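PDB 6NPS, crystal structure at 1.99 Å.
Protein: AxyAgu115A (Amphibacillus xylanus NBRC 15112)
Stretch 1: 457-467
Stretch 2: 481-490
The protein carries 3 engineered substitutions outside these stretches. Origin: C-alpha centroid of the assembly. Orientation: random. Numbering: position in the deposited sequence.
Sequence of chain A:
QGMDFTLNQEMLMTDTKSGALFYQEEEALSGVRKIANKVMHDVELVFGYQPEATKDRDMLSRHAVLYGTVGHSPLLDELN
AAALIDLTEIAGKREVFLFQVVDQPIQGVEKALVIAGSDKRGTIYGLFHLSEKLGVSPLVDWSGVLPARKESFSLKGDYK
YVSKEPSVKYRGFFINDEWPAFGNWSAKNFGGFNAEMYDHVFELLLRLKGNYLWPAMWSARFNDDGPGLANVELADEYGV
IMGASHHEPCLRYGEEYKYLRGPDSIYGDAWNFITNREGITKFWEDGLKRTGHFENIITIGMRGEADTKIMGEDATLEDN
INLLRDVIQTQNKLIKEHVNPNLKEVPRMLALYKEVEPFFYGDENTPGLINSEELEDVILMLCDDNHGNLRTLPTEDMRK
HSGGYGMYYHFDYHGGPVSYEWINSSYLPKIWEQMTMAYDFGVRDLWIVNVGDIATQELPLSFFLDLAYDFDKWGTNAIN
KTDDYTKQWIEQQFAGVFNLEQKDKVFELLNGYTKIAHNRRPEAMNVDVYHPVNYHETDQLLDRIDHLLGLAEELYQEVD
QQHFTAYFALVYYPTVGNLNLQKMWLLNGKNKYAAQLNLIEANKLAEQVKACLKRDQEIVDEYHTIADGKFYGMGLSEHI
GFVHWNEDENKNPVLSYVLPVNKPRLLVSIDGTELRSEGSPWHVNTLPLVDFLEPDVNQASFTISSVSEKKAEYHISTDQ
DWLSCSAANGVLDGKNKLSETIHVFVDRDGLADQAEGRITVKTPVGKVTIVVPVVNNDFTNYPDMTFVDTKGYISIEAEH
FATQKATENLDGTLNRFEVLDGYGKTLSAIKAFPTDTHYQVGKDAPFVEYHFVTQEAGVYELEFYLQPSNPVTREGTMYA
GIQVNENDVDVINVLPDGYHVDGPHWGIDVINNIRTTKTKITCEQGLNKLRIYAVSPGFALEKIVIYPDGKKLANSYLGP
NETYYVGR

Stretch 1, residues 457-467: QELPLSFFLDL
Stretch 2 481-490: KTDDYTKQWI

Two helices that cross steeply can still lock together when an aromatic side chain on one sits as a knob among side chains of the other and a second aromatic packs beside it, and this pair from AxyAgu115A is a compact example. Helix 458-467 follows Gln457 at its N-cap, helix 482-490 follows Lys481, and both keep regular i to i+4 backbone hydrogen bonds. Their N-to-C directions lie 115° apart, with the axes 11.0 Å apart at closest approach. Two pairs set the register: Phe463 CA lies 7.6 Å from Tyr485 CA, and Leu459 CA lies 7.5 Å from Trp489 CA.

At the N-cap, the end of the Lys481 side chain leads away from the contact, and its NZ forms a salt bridge with Asp484 OD2 at 3.2 Å. Thr482 (chi1 p) makes the first touch, its CG2 3.7 Å from Phe463 CZ.

Tyr485 is the knob. With chi1 t and chi2 88°, its CA-to-CB bond points toward the first helix, and the side chain sits among Leu459, Ser462, Phe463 and Asp466. Its OH donates to Asp466 OD2 at 2.6 Å, a short bond that ties the buried ring's polar tip to the carboxylate of Asp466, a residue whose chi1 of -96° lies between wells. Tyr485 OH also lies 3.3 Å from Phe463 N, but the angle is poor and that amide is already bonded to Leu459 O. Phe463 (chi1 t, chi2 66°) directs its ring edge at the face of the Tyr485 ring, centroids 5.1 Å apart and planes at 73°.

The next residue, Thr486 (chi1 m), turns its OG1 back to Thr482 O at 2.7 Å, while its CG2 reaches Leu459 CD2 at 4.5 Å.

Trp489 (chi1 t, chi2 91°) completes the contact. Leu459 (t, p) lays CD1 over the indole face, 3.6 Å from the five-membered ring centroid. At the ring edge, Trp489 NE1 donates a weak bond to Ser462 OG (3.2 Å, 147°), while Ser462 (chi1 m) donates through OG to Glu458 O at 2.8 Å.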

ATOM      1  N   GLN A 457      31.743  16.503   7.485  1.00 34.96           N
ATOM      2  CA  GLN A 457      32.238  16.711   6.127  1.00 33.33           C
ATOM      3  C   GLN A 457      33.764  16.796   6.039  1.00 32.23           C
ATOM      4  O   GLN A 457      34.277  17.196   4.994  1.00 30.35           O
ATOM      5  CB  GLN A 457      31.618  17.980   5.513  1.00 40.96           C
ATOM      6  CG  GLN A 457      30.099  18.076   5.637  1.00 50.57           C
ATOM      7  CD  GLN A 457      29.379  17.028   4.789  1.00 56.96           C
ATOM      8  OE1 GLN A 457      29.988  16.385   3.938  1.00 63.69           O
ATOM      9  NE2 GLN A 457      28.091  16.854   5.024  1.00 51.84           N
ATOM     10  N   GLU A 458      34.496  16.399   7.079  1.00 33.51           N
ATOM     11  CA  GLU A 458      35.932  16.673   7.116  1.00 35.44           C
ATOM     12  C   GLU A 458      36.696  15.888   6.051  1.00 33.78           C
ATOM     13  O   GLU A 458      37.614  16.429   5.439  1.00 33.95           O
ATOM     14  CB  GLU A 458      36.508  16.375   8.503  1.00 37.33           C
ATOM     15  CG  GLU A 458      35.968  17.260   9.628  1.00 39.62           C
ATOM     16  CD  GLU A 458      34.654  16.733  10.234  1.00 51.56           C
ATOM     17  OE1 GLU A 458      34.158  15.668   9.786  1.00 50.07           O
ATOM     18  OE2 GLU A 458      34.115  17.394  11.156  1.00 57.83           O
ATOM     19  N   LEU A 459      36.346  14.612   5.801  1.00 31.03           N
ATOM     20  CA  LEU A 459      37.081  13.883   4.760  1.00 31.86           C
ATOM     21  C   LEU A 459      36.844  14.473   3.370  1.00 27.48           C
ATOM     22  O   LEU A 459      37.826  14.787   2.678  1.00 30.14           O
ATOM     23  CB  LEU A 459      36.714  12.388   4.796  1.00 33.63           C
ATOM     24  CG  LEU A 459      37.240  11.562   3.616  1.00 34.11           C
ATOM     25  CD1 LEU A 459      38.748  11.443   3.763  1.00 36.63           C
ATOM     26  CD2 LEU A 459      36.631  10.165   3.567  1.00 36.44           C
ATOM     27  N   PRO A 460      35.604  14.663   2.896  1.00 26.48           N
ATOM     28  CA  PRO A 460      35.448  15.220   1.541  1.00 26.51           C
ATOM     29  C   PRO A 460      35.869  16.691   1.433  1.00 30.50           C
ATOM     30  O   PRO A 460      36.319  17.104   0.355  1.00 27.57           O
ATOM     31  CB  PRO A 460      33.960  15.012   1.238  1.00 25.79           C
ATOM     32  CG  PRO A 460      33.301  14.925   2.547  1.00 30.27           C
ATOM     33  CD  PRO A 460      34.322  14.292   3.495  1.00 26.53           C
ATOM     34  N   LEU A 461      35.783  17.469   2.514  1.00 26.93           N
ATOM     35  CA  LEU A 461      36.307  18.837   2.481  1.00 29.01           C
ATOM     36  C   LEU A 461      37.830  18.838   2.369  1.00 31.11           C
ATOM     37  O   LEU A 461      38.410  19.632   1.624  1.00 32.26           O
ATOM     38  CB  LEU A 461      35.842  19.616   3.731  1.00 26.57           C
ATOM     39  CG  LEU A 461      36.426  21.057   3.849  1.00 28.81           C
ATOM     40  CD1 LEU A 461      35.992  21.878   2.634  1.00 28.16           C
ATOM     41  CD2 LEU A 461      36.009  21.729   5.174  1.00 30.50           C
ATOM     42  N   SER A 462      38.503  17.970   3.128  1.00 32.44           N
ATOM     43  CA  SER A 462      39.954  17.863   3.015  1.00 33.20           C
ATOM     44  C   SER A 462      40.341  17.510   1.575  1.00 28.52           C
ATOM     45  O   SER A 462      41.266  18.097   1.001  1.00 30.40           O
ATOM     46  CB  SER A 462      40.478  16.806   4.010  1.00 34.91           C
ATOM     47  OG  SER A 462      40.312  17.165   5.383  1.00 35.91           O
ATOM     48  N   PHE A 463      39.615  16.554   0.978  1.00 28.43           N
ATOM     49  CA  PHE A 463      39.905  16.118  -0.380  1.00 28.07           C
ATOM     50  C   PHE A 463      39.694  17.250  -1.384  1.00 25.31           C
ATOM     51  O   PHE A 463      40.520  17.472  -2.278  1.00 31.40           O
ATOM     52  CB  PHE A 463      39.020  14.903  -0.737  1.00 29.80           C
ATOM     53  CG  PHE A 463      39.250  14.436  -2.155  1.00 29.36           C
ATOM     54  CD1 PHE A 463      40.468  13.900  -2.501  1.00 33.35           C
ATOM     55  CD2 PHE A 463      38.284  14.625  -3.142  1.00 31.58           C
ATOM     56  CE1 PHE A 463      40.749  13.533  -3.814  1.00 35.81           C
ATOM     57  CE2 PHE A 463      38.543  14.233  -4.469  1.00 30.19           C
ATOM     58  CZ  PHE A 463      39.784  13.691  -4.792  1.00 34.57           C
ATOM     59  N   PHE A 464      38.547  17.932  -1.282  1.00 27.49           N
ATOM     60  CA  PHE A 464      38.183  19.008  -2.196  1.00 27.48           C
ATOM     61  C   PHE A 464      39.248  20.104  -2.189  1.00 30.04           C
ATOM     62  O   PHE A 464      39.728  20.534  -3.252  1.00 29.17           O
ATOM     63  CB  PHE A 464      36.819  19.565  -1.769  1.00 25.19           C
ATOM     64  CG  PHE A 464      36.248  20.638  -2.693  1.00 27.51           C
ATOM     65  CD1 PHE A 464      36.443  21.974  -2.404  1.00 27.08           C
ATOM     66  CD2 PHE A 464      35.449  20.289  -3.771  1.00 29.95           C
ATOM     67  CE1 PHE A 464      35.907  22.993  -3.229  1.00 28.69           C
ATOM     68  CE2 PHE A 464      34.911  21.264  -4.617  1.00 28.23           C
ATOM     69  CZ  PHE A 464      35.126  22.640  -4.327  1.00 30.66           C
ATOM     70  N   LEU A 465      39.696  20.496  -0.996  1.00 26.46           N
ATOM     71  CA  LEU A 465      40.713  21.538  -0.881  1.00 29.70           C
ATOM     72  C   LEU A 465      42.132  21.024  -1.176  1.00 35.62           C
ATOM     73  O   LEU A 465      43.002  21.820  -1.577  1.00 33.06           O
ATOM     74  CB  LEU A 465      40.631  22.167   0.521  1.00 27.64           C
ATOM     75  CG  LEU A 465      39.322  22.968   0.739  1.00 32.75           C
ATOM     76  CD1 LEU A 465      39.243  23.552   2.128  1.00 30.30           C
ATOM     77  CD2 LEU A 465      39.181  24.099  -0.289  1.00 33.60           C
ATOM     78  N   ASP A 466      42.396  19.721  -1.009  1.00 33.28           N
ATOM     79  CA  ASP A 466      43.707  19.201  -1.404  1.00 29.72           C
ATOM     80  C   ASP A 466      43.794  19.113  -2.911  1.00 26.48           C
ATOM     81  O   ASP A 466      44.843  19.381  -3.499  1.00 32.97           O
ATOM     82  CB  ASP A 466      43.949  17.807  -0.796  1.00 31.24           C
ATOM     83  CG  ASP A 466      44.757  17.856   0.494  1.00 41.06           C
ATOM     84  OD1 ASP A 466      45.706  18.665   0.555  1.00 44.95           O
ATOM     85  OD2 ASP A 466      44.437  17.086   1.449  1.00 37.60           O
ATOM     86  N   LEU A 467      42.686  18.726  -3.541  1.00 29.29           N
ATOM     87  CA  LEU A 467      42.563  18.727  -4.995  1.00 31.59           C
ATOM     88  C   LEU A 467      42.711  20.131  -5.571  1.00 31.53           C
ATOM     89  O   LEU A 467      43.433  20.332  -6.559  1.00 32.38           O
ATOM     90  CB  LEU A 467      41.197  18.117  -5.367  1.00 32.48           C
ATOM     91  CG  LEU A 467      40.924  17.928  -6.859  1.00 34.55           C
ATOM     92  CD1 LEU A 467      42.017  17.039  -7.459  1.00 37.16           C
ATOM     93  CD2 LEU A 467      39.521  17.332  -7.055  1.00 32.73           C
ATOM     94  N   LYS A 481      43.014   7.248  -7.451  1.00 32.96           N
ATOM     95  CA  LYS A 481      43.856   7.467  -6.278  1.00 35.16           C
ATOM     96  C   LYS A 481      43.078   7.976  -5.059  1.00 35.51           C
ATOM     97  O   LYS A 481      43.706   8.351  -4.058  1.00 33.11           O
ATOM     98  CB  LYS A 481      45.001   8.437  -6.618  1.00 40.85           C
ATOM     99  CG  LYS A 481      45.983   7.839  -7.638  1.00 50.97           C
ATOM    100  CD  LYS A 481      47.349   7.544  -7.010  1.00 67.00           C
ATOM    101  CE  LYS A 481      48.160   6.517  -7.827  1.00 77.87           C
ATOM    102  NZ  LYS A 481      48.123   5.103  -7.325  1.00 83.05           N
ATOM    103  N   THR A 482      41.736   8.002  -5.104  1.00 32.11           N
ATOM    104  CA  THR A 482      41.002   8.479  -3.933  1.00 32.58           C
ATOM    105  C   THR A 482      41.067   7.461  -2.798  1.00 31.07           C
ATOM    106  O   THR A 482      40.978   7.846  -1.630  1.00 34.64           O
ATOM    107  CB  THR A 482      39.535   8.850  -4.276  1.00 33.01           C
ATOM    108  OG1 THR A 482      38.843   7.722  -4.797  1.00 37.14           O
ATOM    109  CG2 THR A 482      39.468   9.995  -5.333  1.00 27.73           C
ATOM    110  N   ASP A 483      41.232   6.172  -3.107  1.00 34.96           N
ATOM    111  CA  ASP A 483      41.514   5.204  -2.048  1.00 39.33           C
ATOM    112  C   ASP A 483      42.833   5.521  -1.357  1.00 33.77           C
ATOM    113  O   ASP A 483      42.926   5.459  -0.127  1.00 33.02           O
ATOM    114  CB  ASP A 483      41.571   3.776  -2.602  1.00 38.44           C
ATOM    115  CG  ASP A 483      40.197   3.194  -2.888  1.00 51.29           C
ATOM    116  OD1 ASP A 483      39.171   3.881  -2.646  1.00 51.68           O
ATOM    117  OD2 ASP A 483      40.149   2.033  -3.367  1.00 58.95           O
ATOM    118  N   ASP A 484      43.889   5.763  -2.138  1.00 32.65           N
ATOM    119  CA  ASP A 484      45.154   6.225  -1.563  1.00 35.63           C
ATOM    120  C   ASP A 484      44.984   7.523  -0.772  1.00 32.48           C
ATOM    121  O   ASP A 484      45.586   7.684   0.300  1.00 32.35           O
ATOM    122  CB  ASP A 484      46.199   6.412  -2.659  1.00 47.76           C
ATOM    123  CG  ASP A 484      46.735   5.082  -3.175  1.00 68.91           C
ATOM    124  OD1 ASP A 484      46.451   4.025  -2.557  1.00 73.95           O
ATOM    125  OD2 ASP A 484      47.434   5.094  -4.209  1.00 76.31           O
ATOM    126  N   TYR A 485      44.182   8.469  -1.282  1.00 31.75           N
ATOM    127  CA  TYR A 485      43.941   9.693  -0.509  1.00 28.57           C
ATOM    128  C   TYR A 485      43.319   9.348   0.839  1.00 31.20           C
ATOM    129  O   TYR A 485      43.751   9.845   1.888  1.00 31.34           O
ATOM    130  CB  TYR A 485      43.005  10.669  -1.242  1.00 29.89           C
ATOM    131  CG  TYR A 485      42.863  11.950  -0.416  1.00 30.95           C
ATOM    132  CD1 TYR A 485      43.757  12.981  -0.577  1.00 30.93           C
ATOM    133  CD2 TYR A 485      41.857  12.081   0.570  1.00 29.47           C
ATOM    134  CE1 TYR A 485      43.672  14.164   0.204  1.00 33.18           C
ATOM    135  CE2 TYR A 485      41.760  13.219   1.347  1.00 28.88           C
ATOM    136  CZ  TYR A 485      42.665  14.259   1.159  1.00 32.32           C
ATOM    137  OH  TYR A 485      42.570  15.389   1.920  1.00 34.91           O
ATOM    138  N   THR A 486      42.306   8.473   0.823  1.00 30.32           N
ATOM    139  CA  THR A 486      41.617   8.121   2.061  1.00 36.02           C
ATOM    140  C   THR A 486      42.595   7.517   3.044  1.00 35.67           C
ATOM    141  O   THR A 486      42.634   7.905   4.220  1.00 33.97           O
ATOM    142  CB  THR A 486      40.458   7.165   1.749  1.00 35.63           C
ATOM    143  OG1 THR A 486      39.634   7.779   0.758  1.00 34.02           O
ATOM    144  CG2 THR A 486      39.574   6.857   2.978  1.00 30.88           C
ATOM    145  N   LYS A 487      43.451   6.605   2.562  1.00 32.08           N
ATOM    146  CA  LYS A 487      44.382   5.958   3.470  1.00 34.90           C
ATOM    147  C   LYS A 487      45.370   6.956   4.027  1.00 33.09           C
ATOM    148  O   LYS A 487      45.746   6.871   5.197  1.00 36.62           O
ATOM    149  CB  LYS A 487      45.113   4.817   2.759  1.00 37.46           C
ATOM    150  CG  LYS A 487      44.143   3.709   2.352  1.00 43.89           C
ATOM    151  CD  LYS A 487      44.924   2.560   1.682  1.00 49.14           C
ATOM    152  CE  LYS A 487      44.128   1.259   1.768  1.00 56.04           C
ATOM    153  NZ  LYS A 487      43.501   0.849   0.488  1.00 56.53           N
ATOM    154  N   GLN A 488      45.842   7.886   3.193  1.00 30.40           N
ATOM    155  CA  GLN A 488      46.713   8.935   3.713  1.00 37.59           C
ATOM    156  C   GLN A 488      45.982   9.823   4.715  1.00 32.90           C
ATOM    157  O   GLN A 488      46.588  10.311   5.696  1.00 29.56           O
ATOM    158  CB  GLN A 488      47.276   9.782   2.556  1.00 41.13           C
ATOM    159  CG  GLN A 488      48.380   9.003   1.836  1.00 56.23           C
ATOM    160  CD  GLN A 488      48.949   9.696   0.604  1.00 66.92           C
ATOM    161  OE1 GLN A 488      49.218  10.901   0.610  1.00 68.08           O
ATOM    162  NE2 GLN A 488      49.156   8.919  -0.457  1.00 71.91           N
ATOM    163  N   TRP A 489      44.699  10.070   4.481  1.00 31.42           N
ATOM    164  CA  TRP A 489      43.946  10.884   5.424  1.00 33.24           C
ATOM    165  C   TRP A 489      43.779  10.145   6.755  1.00 36.41           C
ATOM    166  O   TRP A 489      43.876  10.759   7.820  1.00 34.24           O
ATOM    167  CB  TRP A 489      42.595  11.240   4.806  1.00 33.44           C
ATOM    168  CG  TRP A 489      41.743  12.192   5.577  1.00 32.59           C
ATOM    169  CD1 TRP A 489      41.722  13.583   5.462  1.00 33.51           C
ATOM    170  CD2 TRP A 489      40.715  11.847   6.522  1.00 33.52           C
ATOM    171  NE1 TRP A 489      40.758  14.099   6.306  1.00 32.92           N
ATOM    172  CE2 TRP A 489      40.130  13.064   6.964  1.00 31.27           C
ATOM    173  CE3 TRP A 489      40.232  10.621   7.040  1.00 32.82           C
ATOM    174  CZ2 TRP A 489      39.093  13.093   7.910  1.00 31.61           C
ATOM    175  CZ3 TRP A 489      39.227  10.648   7.987  1.00 30.90           C
ATOM    176  CH2 TRP A 489      38.657  11.878   8.413  1.00 34.09           C
ATOM    177  N   ILE A 490      43.538   8.828   6.709  1.00 34.07           N
ATOM    178  CA  ILE A 490      43.452   8.029   7.940  1.00 31.90           C
ATOM    179  C   ILE A 490      44.770   8.072   8.714  1.00 33.19           C
ATOM    180  O   ILE A 490      44.787   8.231   9.939  1.00 37.28           O
ATOM    181  CB  ILE A 490      43.041   6.588   7.594  1.00 34.83           C
ATOM    182  CG1 ILE A 490      41.597   6.593   7.140  1.00 31.75           C
ATOM    183  CG2 ILE A 490      43.266   5.623   8.804  1.00 33.88           C
ATOM    184  CD1 ILE A 490      41.225   5.358   6.311  1.00 31.99           C
TER